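Local coordinates for sensor protein (Thermotoga maritima, PDB 3A0S) that probably acts as a sensor histidine kinase, transferring a phosphoryl group from ATP to a protein histidine, and is represented by its PAS domain alone, at residues I6-D11 with V90-D95; G12-W17 with E30-R35; F43-S48 with N63-G68; K57-L62 with F76-N81. One frame throughout, in Å; residues are numbered along the deposited sequence.

In the fold
From the N terminus, strand 4-9 takes an inner place in an antiparallel sheet, and contact 1 joins it to the last strand, 87-95, which is the central one, closing a loop around nearly the whole PAS domain. The other three contacts nest inside that loop. Contact 2 closes first, fastening strand 14-17, at one edge of the sheet, to the turn after helix 29-32. Contacts 3 and 4 follow in series with it and cross each other along the chain, since their segments alternate. Contact 3 sets the start of helix 44-56 against strand 60-67, at the other edge; contact 4 pairs that strand with strand 70-80, the neighbour of strand 87-95.

Contact 1: residues I6-D11 with V90-D95; sequences ITLSKD and VIITID
Ile6, Thr7 and Leu8 pair with Ile92, Ile91 and Val90 as antiparallel strands whose axes approach to 4.7 Å at 163°, and four backbone hydrogen bonds join them. The shortest is Ile92 N to Ile6 O, at 2.7 Å. Thr7 and Ile91 form the non-hydrogen-bonded pair between the Ile6-Ile92 and Leu8-Val90 pairs. There the two side chains lie side by side, with Thr7 CG2 4.0 Å from Ile91 CG1. Thr7 OG1 stands beside its own backbone N (chi1 -58°) and bonds to Glu16 on the adjoining strand. The other face carries Ile6, Leu8, Val90 and Ile92. On it the Leu8 and Ile92 side chains cross obliquely, meeting at their CD1 atoms 3.9 Å apart, while Ile6 CD1 reaches Ile94 CD1 at 4.4 Å. Helix 44-56 covers this face, Ala50 touching Leu8 and Ile46 touching Ile92. The first and last strands of a PAS sheet thus meet at its centre. The chemistry divides cleanly: the backbone N and O of Ile6, Leu8, Val90 and Ile92 bond across the contact, while Thr7 and Ile91 turn theirs to the strands on either side, 14-17 and 70-80, and the branched aliphatic groups contribute apolar packing alone.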
loop_
_atom_site.group_PDB
_atom_site.type_symbol
_atom_site.label_atom_id
_atom_site.label_comp_id
_atom_site.label_asym_id
_atom_site.label_seq_id
_atom_site.Cartn_x
_atom_site.Cartn_y
_atom_site.Cartn_z
ATOM N N ILE A 6 -3.183 -0.081 -3.065
ATOM C CA ILE A 6 -3.576 -0.050 -1.678
ATOM C C ILE A 6 -3.139 1.315 -1.162
ATOM O O ILE A 6 -1.955 1.675 -1.262
ATOM C CB ILE A 6 -2.805 -1.120 -0.917
ATOM C CG1 ILE A 6 -3.024 -2.532 -1.499
ATOM C CG2 ILE A 6 -3.200 -1.103 0.588
ATOM C CD1 ILE A 6 -2.110 -3.611 -0.891
ATOM N N THR A 7 -4.086 2.099 -0.654
ATOM C CA THR A 7 -3.719 3.389 -0.079
ATOM C C THR A 7 -3.906 3.314 1.425
ATOM O O THR A 7 -4.924 2.739 1.901
ATOM C CB THR A 7 -4.626 4.511 -0.617
ATOM O OG1 THR A 7 -4.505 4.516 -2.030
ATOM C CG2 THR A 7 -4.187 5.887 -0.107
ATOM N N LEU A 8 -2.932 3.854 2.150
ATOM C CA LEU A 8 -2.943 3.826 3.624
ATOM C C LEU A 8 -3.032 5.251 4.147
ATOM O O LEU A 8 -2.466 6.168 3.556
ATOM C CB LEU A 8 -1.641 3.251 4.169
ATOM C CG LEU A 8 -1.308 1.844 3.704
ATOM C CD1 LEU A 8 -0.108 1.370 4.451
ATOM C CD2 LEU A 8 -2.446 0.851 3.964
ATOM N N SER A 9 -3.747 5.423 5.248
ATOM C CA SER A 9 -3.788 6.694 5.965
ATOM C C SER A 9 -2.493 6.863 6.749
ATOM O O SER A 9 -1.677 5.952 6.847
ATOM C CB SER A 9 -4.984 6.738 6.906
ATOM O OG SER A 9 -4.767 5.895 8.033
ATOM N N LYS A 10 -2.348 8.031 7.391
ATOM C CA LYS A 10 -1.163 8.290 8.224
ATOM C C LYS A 10 -1.139 7.427 9.486
ATOM O O LYS A 10 -0.122 7.318 10.170
ATOM C CB LYS A 10 -1.070 9.777 8.584
ATOM C CG LYS A 10 -2.227 10.315 9.383
ATOM C CD LYS A 10 -1.901 11.743 9.889
ATOM C CE LYS A 10 -2.414 12.792 8.997
ATOM N NZ LYS A 10 -3.034 13.981 9.721
ATOM N N ASP A 11 -2.257 6.761 9.768
ATOM C CA ASP A 11 -2.269 5.770 10.831
ATOM C C ASP A 11 -2.134 4.336 10.368
ATOM O O ASP A 11 -2.280 3.417 11.180
ATOM C CB ASP A 11 -3.518 5.937 11.679
ATOM C CG ASP A 11 -3.596 7.311 12.282
ATOM O OD1 ASP A 11 -2.735 7.656 13.109
ATOM O OD2 ASP A 11 -4.479 8.055 11.891
ATOM N N VAL A 90 0.179 7.010 2.483
ATOM C CA VAL A 90 1.096 6.427 1.494
ATOM C C VAL A 90 0.258 5.602 0.501
ATOM O O VAL A 90 -0.552 4.772 0.922
ATOM C CB VAL A 90 2.127 5.521 2.196
ATOM C CG1 VAL A 90 2.979 4.774 1.160
ATOM C CG2 VAL A 90 3.025 6.316 3.166
ATOM N N ILE A 91 0.469 5.836 -0.787
ATOM C CA ILE A 91 -0.132 5.043 -1.864
ATOM C C ILE A 91 0.869 3.953 -2.256
ATOM O O ILE A 91 2.061 4.204 -2.478
ATOM C CB ILE A 91 -0.460 5.907 -3.086
ATOM C CG1 ILE A 91 -1.423 7.033 -2.703
ATOM C CG2 ILE A 91 -1.073 5.016 -4.181
ATOM C CD1 ILE A 91 -1.337 8.271 -3.620
ATOM N N ILE A 92 0.379 2.712 -2.268
ATOM C CA ILE A 92 1.179 1.561 -2.650
ATOM C C ILE A 92 0.637 1.014 -3.979
ATOM O O ILE A 92 -0.550 0.712 -4.101
ATOM C CB ILE A 92 1.134 0.493 -1.543
ATOM C CG1 ILE A 92 1.509 1.128 -0.195
ATOM C CG2 ILE A 92 2.061 -0.673 -1.901
ATOM C CD1 ILE A 92 1.284 0.135 0.973
ATOM N N THR A 93 1.519 0.921 -4.971
ATOM C CA THR A 93 1.134 0.463 -6.313
ATOM C C THR A 93 1.980 -0.751 -6.638
ATOM O O THR A 93 3.214 -0.656 -6.600
ATOM C CB THR A 93 1.399 1.570 -7.391
ATOM O OG1 THR A 93 0.773 2.771 -6.959
ATOM C CG2 THR A 93 0.782 1.165 -8.761
ATOM N N ILE A 94 1.312 -1.847 -6.991
ATOM C CA ILE A 94 1.965 -3.149 -7.219
ATOM C C ILE A 94 1.735 -3.557 -8.667
ATOM O O ILE A 94 0.585 -3.607 -9.143
ATOM C CB ILE A 94 1.418 -4.240 -6.262
ATOM C CG1 ILE A 94 1.646 -3.769 -4.828
ATOM C CG2 ILE A 94 2.130 -5.579 -6.523
ATOM C CD1 ILE A 94 1.055 -4.626 -3.782
ATOM N N ASP A 95 2.830 -3.841 -9.358
ATOM C CA ASP A 95 2.779 -4.219 -10.780
ATOM C C ASP A 95 3.632 -5.440 -11.041
ATOM O O ASP A 95 4.666 -5.591 -10.411
ATOM C CB ASP A 95 3.373 -3.125 -11.683
ATOM C CG ASP A 95 2.735 -1.765 -11.476
ATOM O OD1 ASP A 95 1.494 -1.693 -11.551
ATOM O OD2 ASP A 95 3.472 -0.798 -11.246
#

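Contact 2: residues G12-W17 with E30-R35; sequences GRITEW and ENVLGR
Val32 lays its CG2 methyl over one face of the Trp17 indole, 3.6 Å from the centroid of the five-membered ring and 21° off the ring normal, a CH-pi contact. Val32 CG2 is offset toward the rim and comes closest to Trp17 CD2, 3.4 Å away. The bond from the Trp17 backbone points toward the turn, and CG, anti to the backbone N (chi1 -177°), carries the indole on to Val32; the indole NE1 bonds to Leu27 O. An alanine in place of Trp17 would probably uncover this side of Val32 CG2 and leave Leu27 O without its indole donor. Ile14 packs against the same valine, its CD1 lying 3.8 Å from Val32 CB.

Val32 to Arg35 form a type II beta turn, closed by Arg35 N to Val32 O, with Gly34 at its third position. Beside it runs the edge strand 14-17 of the PAS sheet, which bulges in the classic way where Thr15 and Glu16 both face Thr7. Turn and strand are joined through the backbone N and O of Ile14: its N bonds to Arg35 O at 2.8 Å, and its O accepts from Gly34 N at 2.8 Å in a nearly straight bond of 171°. The other end of Gly34 is used as well. The Arg13 chain, extended from CG to NE, brings NH1 within 3.2 Å of Gly34 O, which lies close to the guanidinium plane. Arg36 brings a like charge close to Arg13 NH2.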
loop_
_atom_site.group_PDB
_atom_site.type_symbol
_atom_site.label_atom_id
_atom_site.label_comp_id
_atom_site.label_asym_id
_atom_site.label_seq_id
_atom_site.Cartn_x
_atom_site.Cartn_y
_atom_site.Cartn_z
ATOM N N GLY A 12 -1.873 4.136 9.088
ATOM C CA GLY A 12 -1.673 2.795 8.558
ATOM C C GLY A 12 -2.939 2.085 8.131
ATOM O O GLY A 12 -2.887 0.874 7.846
ATOM N N ARG A 13 -4.070 2.782 8.100
ATOM C CA ARG A 13 -5.367 2.188 7.751
ATOM C C ARG A 13 -5.619 2.195 6.269
ATOM O O ARG A 13 -5.360 3.176 5.577
ATOM C CB ARG A 13 -6.510 2.953 8.415
ATOM C CG ARG A 13 -6.285 2.996 9.895
ATOM C CD ARG A 13 -7.502 3.223 10.660
ATOM N NE ARG A 13 -7.148 3.103 12.086
ATOM C CZ ARG A 13 -7.206 2.002 12.828
ATOM N NH1 ARG A 13 -7.628 0.826 12.332
ATOM N NH2 ARG A 13 -6.857 2.078 14.117
ATOM N N ILE A 14 -6.245 1.121 5.815
ATOM C CA ILE A 14 -6.515 0.991 4.395
ATOM C C ILE A 14 -7.684 1.911 4.037
ATOM O O ILE A 14 -8.830 1.749 4.506
ATOM C CB ILE A 14 -6.829 -0.477 4.003
ATOM C CG1 ILE A 14 -5.601 -1.337 4.175
ATOM C CG2 ILE A 14 -7.315 -0.577 2.560
ATOM C CD1 ILE A 14 -5.961 -2.828 4.270
ATOM N N THR A 15 -7.408 2.871 3.147
ATOM C CA THR A 15 -8.446 3.795 2.705
ATOM C C THR A 15 -8.831 3.579 1.266
ATOM O O THR A 15 -9.893 4.058 0.842
ATOM C CB THR A 15 -8.045 5.260 2.891
ATOM O OG1 THR A 15 -6.871 5.500 2.105
ATOM C CG2 THR A 15 -7.779 5.555 4.361
ATOM N N GLU A 16 -7.996 2.874 0.502
ATOM C CA GLU A 16 -8.320 2.474 -0.882
ATOM C C GLU A 16 -7.811 1.056 -1.135
ATOM O O GLU A 16 -6.747 0.710 -0.641
ATOM C CB GLU A 16 -7.729 3.469 -1.930
ATOM C CG GLU A 16 -8.171 4.949 -1.761
ATOM C CD GLU A 16 -7.648 5.903 -2.841
ATOM O OE1 GLU A 16 -6.467 5.840 -3.259
ATOM O OE2 GLU A 16 -8.475 6.733 -3.266
ATOM N N TRP A 17 -8.561 0.275 -1.910
ATOM C CA TRP A 17 -8.190 -1.089 -2.249
ATOM C C TRP A 17 -8.950 -1.401 -3.515
ATOM O O TRP A 17 -10.140 -1.673 -3.491
ATOM C CB TRP A 17 -8.601 -2.020 -1.119
ATOM C CG TRP A 17 -8.238 -3.477 -1.259
ATOM C CD1 TRP A 17 -8.941 -4.439 -1.950
ATOM C CD2 TRP A 17 -7.140 -4.156 -0.630
ATOM N NE1 TRP A 17 -8.337 -5.668 -1.793
ATOM C CE2 TRP A 17 -7.226 -5.520 -0.987
ATOM C CE3 TRP A 17 -6.098 -3.742 0.214
ATOM C CZ2 TRP A 17 -6.297 -6.477 -0.526
ATOM C CZ3 TRP A 17 -5.198 -4.700 0.700
ATOM C CH2 TRP A 17 -5.291 -6.043 0.306
ATOM N N GLU A 30 -14.380 -4.302 0.846
ATOM C CA GLU A 30 -15.212 -4.106 2.029
ATOM C C GLU A 30 -14.710 -4.931 3.208
ATOM O O GLU A 30 -14.996 -4.627 4.376
ATOM C CB GLU A 30 -16.668 -4.432 1.714
ATOM C CG GLU A 30 -16.878 -5.827 1.163
ATOM C CD GLU A 30 -16.908 -5.886 -0.369
ATOM O OE1 GLU A 30 -16.305 -5.016 -1.075
ATOM O OE2 GLU A 30 -17.579 -6.825 -0.869
ATOM N N ASN A 31 -13.930 -5.957 2.904
ATOM C CA ASN A 31 -13.362 -6.783 3.957
ATOM C C ASN A 31 -12.067 -6.243 4.579
ATOM O O ASN A 31 -11.662 -6.697 5.666
ATOM C CB ASN A 31 -13.193 -8.205 3.417
ATOM C CG ASN A 31 -14.549 -8.878 3.142
ATOM O OD1 ASN A 31 -14.696 -9.626 2.187
ATOM N ND2 ASN A 31 -15.540 -8.572 3.962
ATOM N N VAL A 32 -11.453 -5.250 3.931
ATOM C CA VAL A 32 -10.193 -4.706 4.441
ATOM C C VAL A 32 -10.245 -3.199 4.745
ATOM O O VAL A 32 -9.410 -2.662 5.488
ATOM C CB VAL A 32 -8.990 -5.020 3.498
ATOM C CG1 VAL A 32 -8.741 -6.545 3.426
ATOM C CG2 VAL A 32 -9.192 -4.409 2.108
ATOM N N LEU A 33 -11.216 -2.503 4.175
ATOM C CA LEU A 33 -11.249 -1.067 4.350
ATOM C C LEU A 33 -11.305 -0.692 5.820
ATOM O O LEU A 33 -12.074 -1.291 6.587
ATOM C CB LEU A 33 -12.504 -0.556 3.658
ATOM C CG LEU A 33 -12.573 0.938 3.420
ATOM C CD1 LEU A 33 -11.591 1.414 2.358
ATOM C CD2 LEU A 33 -13.995 1.266 2.992
ATOM N N GLY A 34 -10.498 0.286 6.221
ATOM C CA GLY A 34 -10.479 0.737 7.588
ATOM C C GLY A 34 -9.508 -0.003 8.483
ATOM O O GLY A 34 -9.219 0.453 9.580
ATOM N N ARG A 35 -8.998 -1.136 8.032
ATOM C CA ARG A 35 -8.121 -1.954 8.877
ATOM C C ARG A 35 -6.659 -1.569 8.683
ATOM O O ARG A 35 -6.281 -1.033 7.617
ATOM C CB ARG A 35 -8.317 -3.432 8.574
ATOM C CG ARG A 35 -9.771 -3.852 8.684
ATOM C CD ARG A 35 -9.956 -5.308 8.365
ATOM N NE ARG A 35 -11.367 -5.709 8.452
ATOM C CZ ARG A 35 -11.939 -6.139 9.563
ATOM N NH1 ARG A 35 -11.229 -6.227 10.700
ATOM N NH2 ARG A 35 -13.219 -6.518 9.560
#

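Contact 3: residues F43-S48 with N63-G68; sequences FEEIGS and NFYKFG
Side chains make all the direct touches in this helix-to-strand contact, in which Phe43, just ahead of helix 44-56, and Glu45 and Ile46 in its first turn meet Tyr65 and Phe67 on strand 60-67 at the edge of the PAS sheet. Its polar part centres on the Tyr65 hydroxyl. Tyr65 OH donates to Glu45 OE1 at 2.6 Å, using the anti lone pair of that oxygen, with the carboxylate and ring planes 72° apart. Tyr65 OH also accepts from a water 2.9 Å away, which in turn accepts from Ile46 N in the first turn of the helix at 2.9 Å. The nearby carboxylate would probably polarise the hydroxyl and favour its acceptance of the water proton.

Ile46 also bridges two rings: CG1 lies 3.9 Å from Tyr65 CZ, and CD1 is 3.7 Å from Phe67 CE2. Phe67 CZ stands over one face of the Phe43 ring, offset toward its rim and 4.1 Å from Phe43 CE1. The two ring planes meet obliquely at 40°.

Phe25, from helix 19-25, sets its ring edge-to-face with both Phe43 and Phe67, so three aromatics gather here. Strand 70-80 lies alongside: its Phe76 touches Ile46, its Ile74 touches Tyr65, and its Phe72 faces Phe64 and Tyr65 together across a G1 beta bulge.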
loop_
_atom_site.group_PDB
_atom_site.type_symbol
_atom_site.label_atom_id
_atom_site.label_comp_id
_atom_site.label_asym_id
_atom_site.label_seq_id
_atom_site.Cartn_x
_atom_site.Cartn_y
_atom_site.Cartn_z
ATOM N N PHE A 43 1.146 -9.088 4.803
ATOM C CA PHE A 43 1.359 -7.666 4.462
ATOM C C PHE A 43 2.128 -6.912 5.516
ATOM O O PHE A 43 2.312 -5.711 5.394
ATOM C CB PHE A 43 0.029 -6.929 4.214
ATOM C CG PHE A 43 -0.683 -7.401 3.001
ATOM C CD1 PHE A 43 -0.421 -6.838 1.758
ATOM C CD2 PHE A 43 -1.601 -8.435 3.097
ATOM C CE1 PHE A 43 -1.088 -7.285 0.636
ATOM C CE2 PHE A 43 -2.281 -8.898 1.977
ATOM C CZ PHE A 43 -2.009 -8.318 0.738
ATOM N N GLU A 44 2.597 -7.617 6.533
ATOM C CA GLU A 44 3.315 -6.996 7.649
ATOM C C GLU A 44 4.549 -6.258 7.166
ATOM O O GLU A 44 4.815 -5.140 7.601
ATOM C CB GLU A 44 3.726 -8.042 8.696
ATOM C CG GLU A 44 2.581 -8.854 9.304
ATOM C CD GLU A 44 2.204 -10.140 8.536
ATOM O OE1 GLU A 44 2.676 -10.420 7.393
ATOM O OE2 GLU A 44 1.392 -10.890 9.113
ATOM N N GLU A 45 5.318 -6.893 6.282
ATOM C CA GLU A 45 6.528 -6.265 5.763
ATOM C C GLU A 45 6.249 -5.049 4.877
ATOM O O GLU A 45 6.870 -3.991 5.040
ATOM C CB GLU A 45 7.355 -7.273 4.992
ATOM C CG GLU A 45 8.629 -6.693 4.423
ATOM C CD GLU A 45 9.545 -7.781 3.891
ATOM O OE1 GLU A 45 9.097 -8.599 3.047
ATOM O OE2 GLU A 45 10.714 -7.832 4.336
ATOM N N ILE A 46 5.322 -5.204 3.934
ATOM C CA ILE A 46 4.900 -4.060 3.107
ATOM C C ILE A 46 4.401 -2.906 3.998
ATOM O O ILE A 46 4.720 -1.740 3.746
ATOM C CB ILE A 46 3.839 -4.478 2.079
ATOM C CG1 ILE A 46 4.513 -5.305 0.980
ATOM C CG2 ILE A 46 3.166 -3.265 1.462
ATOM C CD1 ILE A 46 3.527 -6.215 0.206
ATOM N N GLY A 47 3.669 -3.255 5.052
ATOM C CA GLY A 47 3.155 -2.256 5.998
ATOM C C GLY A 47 4.302 -1.545 6.684
ATOM O O GLY A 47 4.267 -0.335 6.863
ATOM N N SER A 48 5.333 -2.299 7.064
ATOM C CA SER A 48 6.518 -1.714 7.693
ATOM C C SER A 48 7.301 -0.786 6.756
ATOM O O SER A 48 7.689 0.308 7.177
ATOM C CB SER A 48 7.429 -2.832 8.227
ATOM O OG SER A 48 8.448 -2.321 9.063
ATOM N N ASN A 63 11.901 -3.269 -6.697
ATOM C CA ASN A 63 11.615 -4.291 -7.686
ATOM C C ASN A 63 11.971 -5.674 -7.160
ATOM O O ASN A 63 12.606 -5.811 -6.102
ATOM C CB ASN A 63 12.258 -4.000 -9.047
ATOM C CG ASN A 63 13.752 -3.807 -8.965
ATOM O OD1 ASN A 63 14.398 -4.228 -8.006
ATOM N ND2 ASN A 63 14.313 -3.156 -9.974
ATOM N N PHE A 64 11.514 -6.693 -7.874
ATOM C CA PHE A 64 11.737 -8.071 -7.465
ATOM C C PHE A 64 11.337 -8.287 -6.004
ATOM O O PHE A 64 12.094 -8.873 -5.231
ATOM C CB PHE A 64 13.203 -8.487 -7.718
ATOM C CG PHE A 64 13.594 -8.466 -9.173
ATOM C CD1 PHE A 64 13.349 -9.572 -9.987
ATOM C CD2 PHE A 64 14.186 -7.336 -9.728
ATOM C CE1 PHE A 64 13.694 -9.560 -11.337
ATOM C CE2 PHE A 64 14.533 -7.304 -11.079
ATOM C CZ PHE A 64 14.285 -8.419 -11.886
ATOM N N TYR A 65 10.157 -7.784 -5.622
ATOM C CA TYR A 65 9.551 -8.156 -4.337
ATOM C C TYR A 65 8.725 -9.404 -4.570
ATOM O O TYR A 65 7.758 -9.379 -5.313
ATOM C CB TYR A 65 8.667 -7.040 -3.735
ATOM C CG TYR A 65 8.200 -7.348 -2.308
ATOM C CD1 TYR A 65 7.088 -8.165 -2.075
ATOM C CD2 TYR A 65 8.885 -6.846 -1.194
ATOM C CE1 TYR A 65 6.663 -8.474 -0.766
ATOM C CE2 TYR A 65 8.464 -7.145 0.118
ATOM C CZ TYR A 65 7.356 -7.960 0.323
ATOM O OH TYR A 65 6.943 -8.270 1.619
ATOM N N LYS A 66 9.113 -10.513 -3.955
ATOM C CA LYS A 66 8.407 -11.757 -4.217
ATOM C C LYS A 66 7.160 -11.881 -3.347
ATOM O O LYS A 66 7.211 -11.691 -2.122
ATOM C CB LYS A 66 9.326 -12.969 -4.030
ATOM C CG LYS A 66 8.818 -14.220 -4.727
ATOM C CD LYS A 66 9.692 -15.426 -4.394
ATOM C CE LYS A 66 8.952 -16.734 -4.641
ATOM N NZ LYS A 66 9.377 -17.447 -5.882
ATOM N N PHE A 67 6.046 -12.198 -3.996
ATOM C CA PHE A 67 4.776 -12.410 -3.322
ATOM C C PHE A 67 4.105 -13.569 -4.033
ATOM O O PHE A 67 3.864 -13.519 -5.240
ATOM C CB PHE A 67 3.900 -11.149 -3.383
ATOM C CG PHE A 67 3.045 -10.932 -2.152
ATOM C CD1 PHE A 67 1.875 -11.658 -1.956
ATOM C CD2 PHE A 67 3.414 -9.999 -1.188
ATOM C CE1 PHE A 67 1.083 -11.452 -0.810
ATOM C CE2 PHE A 67 2.627 -9.792 -0.047
ATOM C CZ PHE A 67 1.466 -10.513 0.139
ATOM N N GLY A 68 3.841 -14.638 -3.289
ATOM C CA GLY A 68 3.322 -15.859 -3.883
ATOM C C GLY A 68 4.351 -16.455 -4.821
ATOM O O GLY A 68 5.509 -16.640 -4.443
HETATM O O HOH W 1 4.548 -7.967 3.249
#

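Contact 4: residues K57-L62 with F76-N81; sequences KEPVFL and FSPFRN
Phe76 O draws two groups of the facing chain: Val60 N, which donates a hydrogen bond at 3.0 Å, and Pro59 CA, whose C-H makes a closer but more bent approach at 3.1 Å. The return bond, Phe76 N to Val60 O at 2.9 Å, completes an antiparallel hydrogen-bonded pair. Val60 O also lies at the edge of the Phe76 ring, near its plane. Phe76 CG sits beside its own backbone N (chi1 -59°), and the ring beyond it turns CE1 to within 3.7 Å of Leu62 CD1, the two side chains crossing at a slant.

This pair belongs to the beta hairpin of strands 60-67 and 70-80, at one edge of the PAS sheet, where 60-67 is the outermost strand. Helix 44-56 packs on it through Val53, which touches Val60, Phe76 and Pro78. Beyond Val60, toward Lys57, prolines take over from backbone bonds. Pro78 has no N-H to offer, and its ring lies against the bend of the chain instead: CD is 3.7 Å from Pro59 N, and CG is 3.9 Å from Lys57 C. Pro59 CB adds a looser touch on Pro78 CD at 4.1 Å. An alanine at Pro78 would lack CG and CD, and would probably open a gap beside Lys57 to Pro59 that leaves this bend freer to move.

Lys57 leaves helix 44-56 with positive phi in a Schellman motif, and its side chain runs out beside Arg80. The like charges of Lys57 NZ and Arg80 NH2 stand 4.6 Å apart, while Arg80 NH1 bonds to Gln85 O.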
loop_
_atom_site.group_PDB
_atom_site.type_symbol
_atom_site.label_atom_id
_atom_site.label_comp_id
_atom_site.label_asym_id
_atom_site.label_seq_id
_atom_site.Cartn_x
_atom_site.Cartn_y
_atom_site.Cartn_z
ATOM N N LYS A 57 9.340 10.818 4.422
ATOM C CA LYS A 57 8.709 11.733 3.449
ATOM C C LYS A 57 9.258 11.595 2.025
ATOM O O LYS A 57 9.240 12.562 1.259
ATOM C CB LYS A 57 8.875 13.209 3.860
ATOM C CG LYS A 57 8.846 13.508 5.328
ATOM C CD LYS A 57 8.994 15.022 5.487
ATOM C CE LYS A 57 9.291 15.399 6.894
ATOM N NZ LYS A 57 9.178 16.883 7.070
ATOM N N GLU A 58 9.764 10.413 1.686
ATOM C CA GLU A 58 10.348 10.172 0.363
ATOM C C GLU A 58 9.786 8.888 -0.251
ATOM O O GLU A 58 9.692 7.880 0.443
ATOM C CB GLU A 58 11.878 10.103 0.436
ATOM C CG GLU A 58 12.582 11.452 0.261
ATOM C CD GLU A 58 12.439 12.025 -1.144
ATOM O OE1 GLU A 58 12.972 11.417 -2.103
ATOM O OE2 GLU A 58 11.804 13.092 -1.285
ATOM N N PRO A 59 9.440 8.921 -1.552
ATOM C CA PRO A 59 8.979 7.685 -2.167
ATOM C C PRO A 59 10.076 6.635 -2.315
ATOM O O PRO A 59 11.276 6.963 -2.323
ATOM C CB PRO A 59 8.453 8.141 -3.530
ATOM C CG PRO A 59 9.241 9.382 -3.831
ATOM C CD PRO A 59 9.405 10.049 -2.501
ATOM N N VAL A 60 9.652 5.379 -2.400
ATOM C CA VAL A 60 10.545 4.244 -2.526
ATOM C C VAL A 60 9.988 3.336 -3.621
ATOM O O VAL A 60 8.799 3.040 -3.658
ATOM C CB VAL A 60 10.652 3.455 -1.197
ATOM C CG1 VAL A 60 11.207 2.064 -1.418
ATOM C CG2 VAL A 60 11.502 4.218 -0.182
ATOM N N PHE A 61 10.870 2.895 -4.506
ATOM C CA PHE A 61 10.517 1.902 -5.499
ATOM C C PHE A 61 11.293 0.630 -5.206
ATOM O O PHE A 61 12.532 0.642 -5.093
ATOM C CB PHE A 61 10.804 2.439 -6.909
ATOM C CG PHE A 61 10.572 1.430 -8.005
ATOM C CD1 PHE A 61 9.293 1.230 -8.531
ATOM C CD2 PHE A 61 11.630 0.682 -8.514
ATOM C CE1 PHE A 61 9.078 0.280 -9.548
ATOM C CE2 PHE A 61 11.425 -0.265 -9.532
ATOM C CZ PHE A 61 10.149 -0.461 -10.042
ATOM N N LEU A 62 10.571 -0.472 -5.067
ATOM C CA LEU A 62 11.213 -1.762 -4.929
ATOM C C LEU A 62 10.895 -2.590 -6.163
ATOM O O LEU A 62 9.763 -2.594 -6.656
ATOM C CB LEU A 62 10.729 -2.485 -3.675
ATOM C CG LEU A 62 10.708 -1.824 -2.288
ATOM C CD1 LEU A 62 10.025 -2.774 -1.344
ATOM C CD2 LEU A 62 12.108 -1.470 -1.770
ATOM N N PHE A 76 5.971 2.978 -3.274
ATOM C CA PHE A 76 5.371 3.594 -2.098
ATOM C C PHE A 76 5.507 5.095 -2.233
ATOM O O PHE A 76 6.630 5.630 -2.304
ATOM C CB PHE A 76 6.122 3.166 -0.843
ATOM C CG PHE A 76 6.153 1.687 -0.601
ATOM C CD1 PHE A 76 7.031 0.846 -1.280
ATOM C CD2 PHE A 76 5.327 1.148 0.355
ATOM C CE1 PHE A 76 7.062 -0.523 -0.995
ATOM C CE2 PHE A 76 5.341 -0.200 0.640
ATOM C CZ PHE A 76 6.209 -1.041 -0.012
ATOM N N SER A 77 4.373 5.783 -2.231
ATOM C CA SER A 77 4.371 7.230 -2.451
ATOM C C SER A 77 3.645 7.970 -1.329
ATOM O O SER A 77 2.426 7.923 -1.265
ATOM C CB SER A 77 3.638 7.534 -3.753
ATOM O OG SER A 77 4.189 6.795 -4.849
ATOM N N PRO A 78 4.390 8.724 -0.495
ATOM C CA PRO A 78 3.722 9.550 0.532
ATOM C C PRO A 78 2.939 10.659 -0.166
ATOM O O PRO A 78 3.336 11.126 -1.244
ATOM C CB PRO A 78 4.880 10.109 1.354
ATOM C CG PRO A 78 6.041 10.063 0.431
ATOM C CD PRO A 78 5.849 8.937 -0.520
ATOM N N PHE A 79 1.817 11.075 0.406
ATOM C CA PHE A 79 1.090 12.204 -0.195
ATOM C C PHE A 79 0.566 13.138 0.884
ATOM O O PHE A 79 0.443 12.729 2.040
ATOM C CB PHE A 79 -0.069 11.698 -1.060
ATOM C CG PHE A 79 -1.135 10.954 -0.273
ATOM C CD1 PHE A 79 -1.018 9.589 -0.036
ATOM C CD2 PHE A 79 -2.251 11.628 0.240
ATOM C CE1 PHE A 79 -1.991 8.910 0.705
ATOM C CE2 PHE A 79 -3.229 10.957 0.964
ATOM C CZ PHE A 79 -3.093 9.598 1.194
ATOM N N ARG A 80 0.324 14.389 0.482
ATOM C CA ARG A 80 -0.267 15.400 1.360
ATOM C C ARG A 80 -1.681 15.731 0.924
ATOM O O ARG A 80 -2.026 15.611 -0.246
ATOM C CB ARG A 80 0.571 16.684 1.355
ATOM C CG ARG A 80 1.937 16.536 1.991
ATOM C CD ARG A 80 2.741 17.842 1.999
ATOM N NE ARG A 80 4.076 17.554 2.525
ATOM C CZ ARG A 80 4.420 17.613 3.810
ATOM N NH1 ARG A 80 3.577 18.017 4.750
ATOM N NH2 ARG A 80 5.652 17.270 4.146
ATOM N N ASN A 81 -2.496 16.184 1.868
ATOM C CA ASN A 81 -3.779 16.782 1.531
ATOM C C ASN A 81 -3.543 18.192 0.990
ATOM O O ASN A 81 -2.804 18.955 1.585
ATOM C CB ASN A 81 -4.683 16.803 2.764
ATOM C CG ASN A 81 -6.019 17.456 2.496
ATOM O OD1 ASN A 81 -6.130 18.680 2.467
ATOM N ND2 ASN A 81 -7.055 16.634 2.328
#